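Local coordinates for protein geranyltranstransferase (Legionella pneumophila subsp. pneumophila, PDB 3LOM) that probably condenses isopentenyl diphosphate with allylic diphosphates to make farnesyl diphosphate, using magnesium, at residues L171-H185 with K254-L266. Numbering follows the deposited sequence.
Sequences LAKSSVTEEQLREIH and KTTFATLFNKQQL
Leu181 carries the apolar packing: its CD2 sits over one face of the Phe257 ring, 3.9 Å from the centroid and 11° off the ring normal, a CH-pi contact. The same methyl meets Leu260 CD2 at 3.8 Å. With CG anti to the backbone N (chi1 -177°), Leu181 reaches from the first turn of helix 178-201 to the short helix 257-260. At the rim of the Phe257 ring stand Arg182 CG, near the ring plane, and His185, whose CD2 lies 3.5 Å from Phe257 CE2; the His185 and Phe257 planes differ by 25° and neither ring covers the other.

In the mainly helical fold of the polyprenyl synthases, the contact joins the start of helix 178-201 to the link between helices 209-236 and 263-279. Capping boxes open helix 178-201 (Thr177 with Gln180) and helix 257-260 (Thr256 with Thr259).

Ahead of these helices the two segments meet through backbone and methyls. Lys254 CA points its hydrogen at Leu171 O, 3.5 Å away, while Thr255 CG2 packs on Val176 CB at 3.7 Å. Thr255 OG1 is buried without a polar partner.

Glu178 sets its carboxylate against Phe261, OE1 3.7 Å from CZ, and, within its own helix, forms a salt bridge from OE2 to Arg182 NE.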
ATOM      1  N   LEU A 171      23.684  -6.078   5.235  1.00 66.49           N
ATOM      2  CA  LEU A 171      24.544  -5.129   5.965  1.00 72.46           C
ATOM      3  C   LEU A 171      25.095  -5.678   7.281  1.00 76.72           C
ATOM      4  O   LEU A 171      26.051  -5.126   7.832  1.00 78.97           O
ATOM      5  CB  LEU A 171      23.827  -3.794   6.200  1.00 69.07           C
ATOM      6  CG  LEU A 171      24.126  -2.583   5.304  1.00 73.48           C
ATOM      7  CD1 LEU A 171      24.131  -2.919   3.818  1.00 66.77           C
ATOM      8  CD2 LEU A 171      23.142  -1.454   5.589  1.00 69.04           C
ATOM      9  N   ALA A 172      24.478  -6.757   7.767  1.00 81.46           N
ATOM     10  CA  ALA A 172      24.964  -7.520   8.914  1.00 89.46           C
ATOM     11  C   ALA A 172      26.374  -8.070   8.663  1.00 92.72           C
ATOM     12  O   ALA A 172      27.237  -8.018   9.545  1.00 92.99           O
ATOM     13  CB  ALA A 172      23.990  -8.656   9.235  1.00 88.04           C
ATOM     14  N   LYS A 173      26.593  -8.583   7.452  1.00 95.45           N
ATOM     15  CA  LYS A 173      27.907  -9.044   7.000  1.00 94.82           C
ATOM     16  C   LYS A 173      28.801  -7.841   6.697  1.00 97.38           C
ATOM     17  O   LYS A 173      28.308  -6.771   6.341  1.00101.28           O
ATOM     18  CB  LYS A 173      27.761  -9.906   5.742  1.00 93.35           C
ATOM     19  CG  LYS A 173      26.644 -10.942   5.804  1.00 87.66           C
ATOM     20  CD  LYS A 173      26.222 -11.379   4.409  1.00 74.66           C
ATOM     21  CE  LYS A 173      24.949 -12.212   4.457  1.00 75.04           C
ATOM     22  NZ  LYS A 173      24.508 -12.623   3.097  1.00 67.26           N
ATOM     23  N   SER A 174      30.110  -8.021   6.843  1.00 98.29           N
ATOM     24  CA  SER A 174      31.075  -6.954   6.561  1.00100.57           C
ATOM     25  C   SER A 174      31.782  -7.168   5.216  1.00100.43           C
ATOM     26  O   SER A 174      32.818  -6.556   4.936  1.00 98.15           O
ATOM     27  CB  SER A 174      32.087  -6.820   7.708  1.00100.88           C
ATOM     28  OG  SER A 174      32.784  -8.034   7.932  1.00 96.38           O
ATOM     29  N   SER A 175      31.194  -8.027   4.385  1.00100.35           N
ATOM     30  CA  SER A 175      31.748  -8.387   3.079  1.00 98.20           C
ATOM     31  C   SER A 175      31.162  -7.525   1.957  1.00 94.17           C
ATOM     32  O   SER A 175      31.438  -7.752   0.775  1.00 93.38           O
ATOM     33  CB  SER A 175      31.474  -9.864   2.787  1.00100.67           C
ATOM     34  OG  SER A 175      31.786 -10.676   3.907  1.00105.04           O
ATOM     35  N   VAL A 176      30.357  -6.539   2.344  1.00 86.53           N
ATOM     36  CA  VAL A 176      29.630  -5.697   1.399  1.00 76.58           C
ATOM     37  C   VAL A 176      30.554  -4.660   0.750  1.00 70.59           C
ATOM     38  O   VAL A 176      31.257  -3.909   1.435  1.00 61.51           O
ATOM     39  CB  VAL A 176      28.399  -5.035   2.086  1.00 76.11           C
ATOM     40  CG1 VAL A 176      27.726  -4.010   1.188  1.00 75.90           C
ATOM     41  CG2 VAL A 176      27.390  -6.093   2.501  1.00 63.71           C
ATOM     42  N   THR A 177      30.553  -4.647  -0.580  1.00 72.38           N
ATOM     43  CA  THR A 177      31.330  -3.689  -1.366  1.00 71.97           C
ATOM     44  C   THR A 177      30.682  -2.313  -1.347  1.00 71.00           C
ATOM     45  O   THR A 177      29.545  -2.160  -0.899  1.00 70.19           O
ATOM     46  CB  THR A 177      31.477  -4.140  -2.840  1.00 71.41           C
ATOM     47  OG1 THR A 177      30.182  -4.373  -3.409  1.00 67.86           O
ATOM     48  CG2 THR A 177      32.319  -5.411  -2.944  1.00 73.86           C
ATOM     49  N   GLU A 178      31.412  -1.319  -1.847  1.00 72.77           N
ATOM     50  CA  GLU A 178      30.884   0.027  -2.042  1.00 72.94           C
ATOM     51  C   GLU A 178      29.727   0.010  -3.036  1.00 73.45           C
ATOM     52  O   GLU A 178      28.751   0.742  -2.868  1.00 77.77           O
ATOM     53  CB  GLU A 178      31.990   0.957  -2.539  1.00 77.30           C
ATOM     54  CG  GLU A 178      31.629   2.432  -2.511  1.00 86.92           C
ATOM     55  CD  GLU A 178      32.546   3.272  -3.371  1.00100.86           C
ATOM     56  OE1 GLU A 178      33.782   3.174  -3.203  1.00 99.47           O
ATOM     57  OE2 GLU A 178      32.030   4.035  -4.214  1.00111.85           O
ATOM     58  N   GLU A 179      29.847  -0.845  -4.051  1.00 75.90           N
ATOM     59  CA  GLU A 179      28.838  -1.014  -5.096  1.00 76.59           C
ATOM     60  C   GLU A 179      27.489  -1.463  -4.528  1.00 72.50           C
ATOM     61  O   GLU A 179      26.462  -0.846  -4.815  1.00 70.91           O
ATOM     62  CB  GLU A 179      29.328  -2.021  -6.145  1.00 75.99           C
ATOM     63  CG  GLU A 179      28.623  -1.929  -7.496  1.00 98.30           C
ATOM     64  CD  GLU A 179      29.263  -0.907  -8.425  1.00123.28           C
ATOM     65  OE1 GLU A 179      30.369  -1.181  -8.942  1.00129.36           O
ATOM     66  OE2 GLU A 179      28.657   0.162  -8.649  1.00130.02           O
ATOM     67  N   GLN A 180      27.511  -2.528  -3.725  1.00 69.36           N
ATOM     68  CA  GLN A 180      26.305  -3.097  -3.114  1.00 64.64           C
ATOM     69  C   GLN A 180      25.647  -2.119  -2.146  1.00 62.90           C
ATOM     70  O   GLN A 180      24.426  -1.962  -2.154  1.00 60.53           O
ATOM     71  CB  GLN A 180      26.636  -4.392  -2.373  1.00 57.10           C
ATOM     72  CG  GLN A 180      26.989  -5.565  -3.263  1.00 72.86           C
ATOM     73  CD  GLN A 180      27.820  -6.607  -2.539  1.00 83.13           C
ATOM     74  OE1 GLN A 180      28.784  -6.279  -1.843  1.00 63.10           O
ATOM     75  NE2 GLN A 180      27.456  -7.876  -2.707  1.00 83.62           N
ATOM     76  N   LEU A 181      26.476  -1.466  -1.331  1.00 58.80           N
ATOM     77  CA  LEU A 181      26.045  -0.440  -0.389  1.00 57.39           C
ATOM     78  C   LEU A 181      25.333   0.720  -1.090  1.00 61.03           C
ATOM     79  O   LEU A 181      24.313   1.208  -0.605  1.00 64.39           O
ATOM     80  CB  LEU A 181      27.245   0.077   0.409  1.00 57.73           C
ATOM     81  CG  LEU A 181      27.019   1.119   1.507  1.00 54.69           C
ATOM     82  CD1 LEU A 181      26.278   0.523   2.693  1.00 44.18           C
ATOM     83  CD2 LEU A 181      28.353   1.690   1.948  1.00 69.56           C
ATOM     84  N   ARG A 182      25.865   1.138  -2.235  1.00 57.84           N
ATOM     85  CA  ARG A 182      25.256   2.204  -3.024  1.00 52.96           C
ATOM     86  C   ARG A 182      23.919   1.777  -3.628  1.00 56.00           C
ATOM     87  O   ARG A 182      22.996   2.586  -3.741  1.00 61.40           O
ATOM     88  CB  ARG A 182      26.216   2.682  -4.116  1.00 59.58           C
ATOM     89  CG  ARG A 182      27.275   3.650  -3.612  1.00 62.93           C
ATOM     90  CD  ARG A 182      28.362   3.882  -4.652  1.00 64.24           C
ATOM     91  NE  ARG A 182      28.857   5.261  -4.624  1.00 65.39           N
ATOM     92  CZ  ARG A 182      28.274   6.287  -5.249  1.00 63.63           C
ATOM     93  NH1 ARG A 182      28.805   7.501  -5.161  1.00 72.82           N
ATOM     94  NH2 ARG A 182      27.163   6.111  -5.966  1.00 54.83           N
ATOM     95  N   GLU A 183      23.816   0.503  -3.997  1.00 48.75           N
ATOM     96  CA  GLU A 183      22.591  -0.041  -4.579  1.00 49.49           C
ATOM     97  C   GLU A 183      21.470  -0.191  -3.540  1.00 47.35           C
ATOM     98  O   GLU A 183      20.329   0.191  -3.800  1.00 50.08           O
ATOM     99  CB  GLU A 183      22.885  -1.374  -5.295  1.00 54.07           C
ATOM    100  CG  GLU A 183      21.670  -2.105  -5.890  1.00 49.41           C
ATOM    101  CD  GLU A 183      20.954  -1.327  -7.000  1.00 76.68           C
ATOM    102  OE1 GLU A 183      19.756  -1.610  -7.231  1.00 67.67           O
ATOM    103  OE2 GLU A 183      21.574  -0.445  -7.646  1.00 68.93           O
ATOM    104  N   ILE A 184      21.818  -0.739  -2.375  1.00 44.02           N
ATOM    105  CA  ILE A 184      20.897  -0.911  -1.254  1.00 47.75           C
ATOM    106  C   ILE A 184      20.229   0.409  -0.827  1.00 49.99           C
ATOM    107  O   ILE A 184      19.000   0.466  -0.694  1.00 52.39           O
ATOM    108  CB  ILE A 184      21.600  -1.628  -0.065  1.00 51.71           C
ATOM    109  CG1 ILE A 184      21.775  -3.118  -0.390  1.00 60.02           C
ATOM    110  CG2 ILE A 184      20.798  -1.476   1.219  1.00 41.70           C
ATOM    111  CD1 ILE A 184      22.931  -3.795   0.324  1.00 64.71           C
ATOM    112  N   HIS A 185      21.033   1.460  -0.660  1.00 48.22           N
ATOM    113  CA  HIS A 185      20.535   2.788  -0.288  1.00 44.58           C
ATOM    114  C   HIS A 185      19.711   3.472  -1.378  1.00 47.78           C
ATOM    115  O   HIS A 185      18.781   4.226  -1.071  1.00 52.57           O
ATOM    116  CB  HIS A 185      21.685   3.693   0.150  1.00 44.55           C
ATOM    117  CG  HIS A 185      22.276   3.313   1.471  1.00 50.52           C
ATOM    118  ND1 HIS A 185      21.512   3.135   2.606  1.00 47.46           N
ATOM    119  CD2 HIS A 185      23.558   3.090   1.844  1.00 48.95           C
ATOM    120  CE1 HIS A 185      22.297   2.800   3.615  1.00 51.87           C
ATOM    121  NE2 HIS A 185      23.545   2.779   3.182  1.00 63.20           N
ATOM    122  N   LYS A 254      29.323  -5.099  10.678  1.00 84.07           N
ATOM    123  CA  LYS A 254      28.562  -4.013  10.064  1.00 86.47           C
ATOM    124  C   LYS A 254      29.333  -3.292   8.958  1.00 89.96           C
ATOM    125  O   LYS A 254      30.563  -3.384   8.881  1.00 92.37           O
ATOM    126  CB  LYS A 254      28.100  -3.006  11.124  1.00 80.96           C
ATOM    127  CG  LYS A 254      26.606  -3.036  11.406  1.00 83.71           C
ATOM    128  CD  LYS A 254      25.816  -2.355  10.289  1.00 75.15           C
ATOM    129  CE  LYS A 254      24.351  -2.198  10.654  1.00 62.09           C
ATOM    130  NZ  LYS A 254      23.632  -1.320   9.687  1.00 67.93           N
ATOM    131  N   THR A 255      28.593  -2.580   8.104  1.00 83.88           N
ATOM    132  CA  THR A 255      29.187  -1.777   7.030  1.00 76.15           C
ATOM    133  C   THR A 255      28.377  -0.520   6.711  1.00 71.43           C
ATOM    134  O   THR A 255      27.171  -0.582   6.466  1.00 70.39           O
ATOM    135  CB  THR A 255      29.444  -2.600   5.741  1.00 73.22           C
ATOM    136  OG1 THR A 255      29.640  -1.709   4.633  1.00 71.08           O
ATOM    137  CG2 THR A 255      28.279  -3.526   5.442  1.00 83.62           C
ATOM    138  N   THR A 256      29.058   0.622   6.744  1.00 65.28           N
ATOM    139  CA  THR A 256      28.474   1.916   6.404  1.00 67.09           C
ATOM    140  C   THR A 256      29.420   2.653   5.459  1.00 67.55           C
ATOM    141  O   THR A 256      30.528   2.176   5.181  1.00 59.61           O
ATOM    142  CB  THR A 256      28.268   2.803   7.658  1.00 68.81           C
ATOM    143  OG1 THR A 256      29.517   2.979   8.337  1.00 81.36           O
ATOM    144  CG2 THR A 256      27.245   2.199   8.618  1.00 63.43           C
ATOM    145  N   PHE A 257      28.995   3.826   4.986  1.00 61.18           N
ATOM    146  CA  PHE A 257      29.888   4.736   4.268  1.00 63.77           C
ATOM    147  C   PHE A 257      31.057   5.160   5.160  1.00 64.00           C
ATOM    148  O   PHE A 257      32.138   5.474   4.666  1.00 67.79           O
ATOM    149  CB  PHE A 257      29.134   5.974   3.764  1.00 59.92           C
ATOM    150  CG  PHE A 257      28.279   5.718   2.546  1.00 63.54           C
ATOM    151  CD1 PHE A 257      28.860   5.518   1.297  1.00 63.33           C
ATOM    152  CD2 PHE A 257      26.892   5.692   2.646  1.00 60.18           C
ATOM    153  CE1 PHE A 257      28.073   5.283   0.167  1.00 63.12           C
ATOM    154  CE2 PHE A 257      26.094   5.460   1.523  1.00 53.88           C
ATOM    155  CZ  PHE A 257      26.688   5.253   0.280  1.00 61.11           C
ATOM    156  N   ALA A 258      30.829   5.137   6.472  1.00 62.17           N
ATOM    157  CA  ALA A 258      31.833   5.512   7.462  1.00 64.37           C
ATOM    158  C   ALA A 258      32.778   4.377   7.845  1.00 68.13           C
ATOM    159  O   ALA A 258      33.693   4.574   8.648  1.00 71.94           O
ATOM    160  CB  ALA A 258      31.163   6.082   8.701  1.00 62.77           C
ATOM    161  N   THR A 259      32.553   3.191   7.288  1.00 69.20           N
ATOM    162  CA  THR A 259      33.484   2.079   7.471  1.00 70.98           C
ATOM    163  C   THR A 259      34.261   1.840   6.182  1.00 73.89           C
ATOM    164  O   THR A 259      35.358   1.273   6.201  1.00 74.41           O
ATOM    165  CB  THR A 259      32.772   0.771   7.891  1.00 72.52           C
ATOM    166  OG1 THR A 259      31.805   0.406   6.898  1.00 71.84           O
ATOM    167  CG2 THR A 259      32.091   0.924   9.252  1.00 69.57           C
ATOM    168  N   LEU A 260      33.681   2.280   5.068  1.00 72.96           N
ATOM    169  CA  LEU A 260      34.285   2.105   3.753  1.00 71.97           C
ATOM    170  C   LEU A 260      35.093   3.324   3.318  1.00 74.36           C
ATOM    171  O   LEU A 260      36.092   3.183   2.620  1.00 74.01           O
ATOM    172  CB  LEU A 260      33.222   1.738   2.715  1.00 74.02           C
ATOM    173  CG  LEU A 260      33.082   0.254   2.345  1.00 84.09           C
ATOM    174  CD1 LEU A 260      33.156  -0.711   3.541  1.00 92.15           C
ATOM    175  CD2 LEU A 260      31.797   0.038   1.583  1.00 96.63           C
ATOM    176  N   PHE A 261      34.650   4.513   3.719  1.00 76.42           N
ATOM    177  CA  PHE A 261      35.454   5.725   3.576  1.00 74.03           C
ATOM    178  C   PHE A 261      35.944   6.139   4.946  1.00 75.20           C
ATOM    179  O   PHE A 261      35.247   5.933   5.940  1.00 79.60           O
ATOM    180  CB  PHE A 261      34.644   6.872   2.974  1.00 72.81           C
ATOM    181  CG  PHE A 261      34.106   6.587   1.610  1.00 68.01           C
ATOM    182  CD1 PHE A 261      32.785   6.185   1.443  1.00 69.48           C
ATOM    183  CD2 PHE A 261      34.917   6.722   0.490  1.00 72.06           C
ATOM    184  CE1 PHE A 261      32.279   5.918   0.181  1.00 64.67           C
ATOM    185  CE2 PHE A 261      34.421   6.457  -0.779  1.00 72.75           C
ATOM    186  CZ  PHE A 261      33.097   6.055  -0.934  1.00 78.27           C
ATOM    187  N   ASN A 262      37.139   6.723   5.002  1.00 75.02           N
ATOM    188  CA  ASN A 262      37.646   7.276   6.255  1.00 76.05           C
ATOM    189  C   ASN A 262      37.089   8.690   6.475  1.00 74.82           C
ATOM    190  O   ASN A 262      36.431   9.238   5.589  1.00 75.04           O
ATOM    191  CB  ASN A 262      39.188   7.184   6.324  1.00 78.36           C
ATOM    192  CG  ASN A 262      39.901   8.496   5.994  1.00 89.47           C
ATOM    193  OD1 ASN A 262      39.652   9.134   4.970  1.00 93.05           O
ATOM    194  ND2 ASN A 262      40.814   8.889   6.877  1.00 93.83           N
ATOM    195  N   LYS A 263      37.342   9.255   7.653  1.00 77.49           N
ATOM    196  CA  LYS A 263      36.871  10.590   8.027  1.00 80.84           C
ATOM    197  C   LYS A 263      37.028  11.641   6.918  1.00 83.61           C
ATOM    198  O   LYS A 263      36.046  12.262   6.507  1.00 81.45           O
ATOM    199  CB  LYS A 263      37.586  11.042   9.303  1.00 83.18           C
ATOM    200  CG  LYS A 263      36.876  12.143  10.071  1.00 91.67           C
ATOM    201  CD  LYS A 263      37.512  12.349  11.435  1.00 94.97           C
ATOM    202  CE  LYS A 263      36.964  13.600  12.104  1.00105.31           C
ATOM    203  NZ  LYS A 263      37.325  13.644  13.548  1.00111.86           N
ATOM    204  N   GLN A 264      38.251  11.795   6.414  1.00 84.59           N
ATOM    205  CA  GLN A 264      38.576  12.829   5.427  1.00 85.81           C
ATOM    206  C   GLN A 264      37.979  12.508   4.063  1.00 84.44           C
ATOM    207  O   GLN A 264      37.522  13.409   3.352  1.00 86.48           O
ATOM    208  CB  GLN A 264      40.097  13.029   5.293  1.00 86.88           C
ATOM    209  CG  GLN A 264      40.994  12.289   6.308  1.00 93.50           C
ATOM    210  CD  GLN A 264      40.851  12.753   7.763  1.00102.90           C
ATOM    211  OE1 GLN A 264      41.092  11.974   8.689  1.00106.43           O
ATOM    212  NE2 GLN A 264      40.455  14.012   7.966  1.00106.11           N
ATOM    213  N   GLN A 265      37.995  11.222   3.710  1.00 83.84           N
ATOM    214  CA  GLN A 265      37.413  10.732   2.460  1.00 84.19           C
ATOM    215  C   GLN A 265      35.909  10.946   2.435  1.00 81.23           C
ATOM    216  O   GLN A 265      35.362  11.402   1.426  1.00 81.57           O
ATOM    217  CB  GLN A 265      37.701   9.242   2.269  1.00 85.15           C
ATOM    218  CG  GLN A 265      39.118   8.908   1.845  1.00 91.91           C
ATOM    219  CD  GLN A 265      39.368   7.418   1.850  1.00 92.60           C
ATOM    220  OE1 GLN A 265      39.455   6.796   2.909  1.00 96.79           O
ATOM    221  NE2 GLN A 265      39.477   6.832   0.663  1.00 86.05           N
ATOM    222  N   LEU A 266      35.255  10.612   3.547  1.00 72.90           N
ATOM    223  CA  LEU A 266      33.813  10.769   3.667  1.00 77.20           C
ATOM    224  C   LEU A 266      33.437  12.239   3.582  1.00 78.28           C
ATOM    225  O   LEU A 266      32.533  12.589   2.830  1.00 77.82           O
ATOM    226  CB  LEU A 266      33.281  10.130   4.956  1.00 76.45           C
ATOM    227  CG  LEU A 266      31.766  10.051   5.204  1.00 76.25           C
ATOM    228  CD1 LEU A 266      30.937   9.741   3.953  1.00 49.32           C
ATOM    229  CD2 LEU A 266      31.499   9.020   6.275  1.00 69.94           C
TER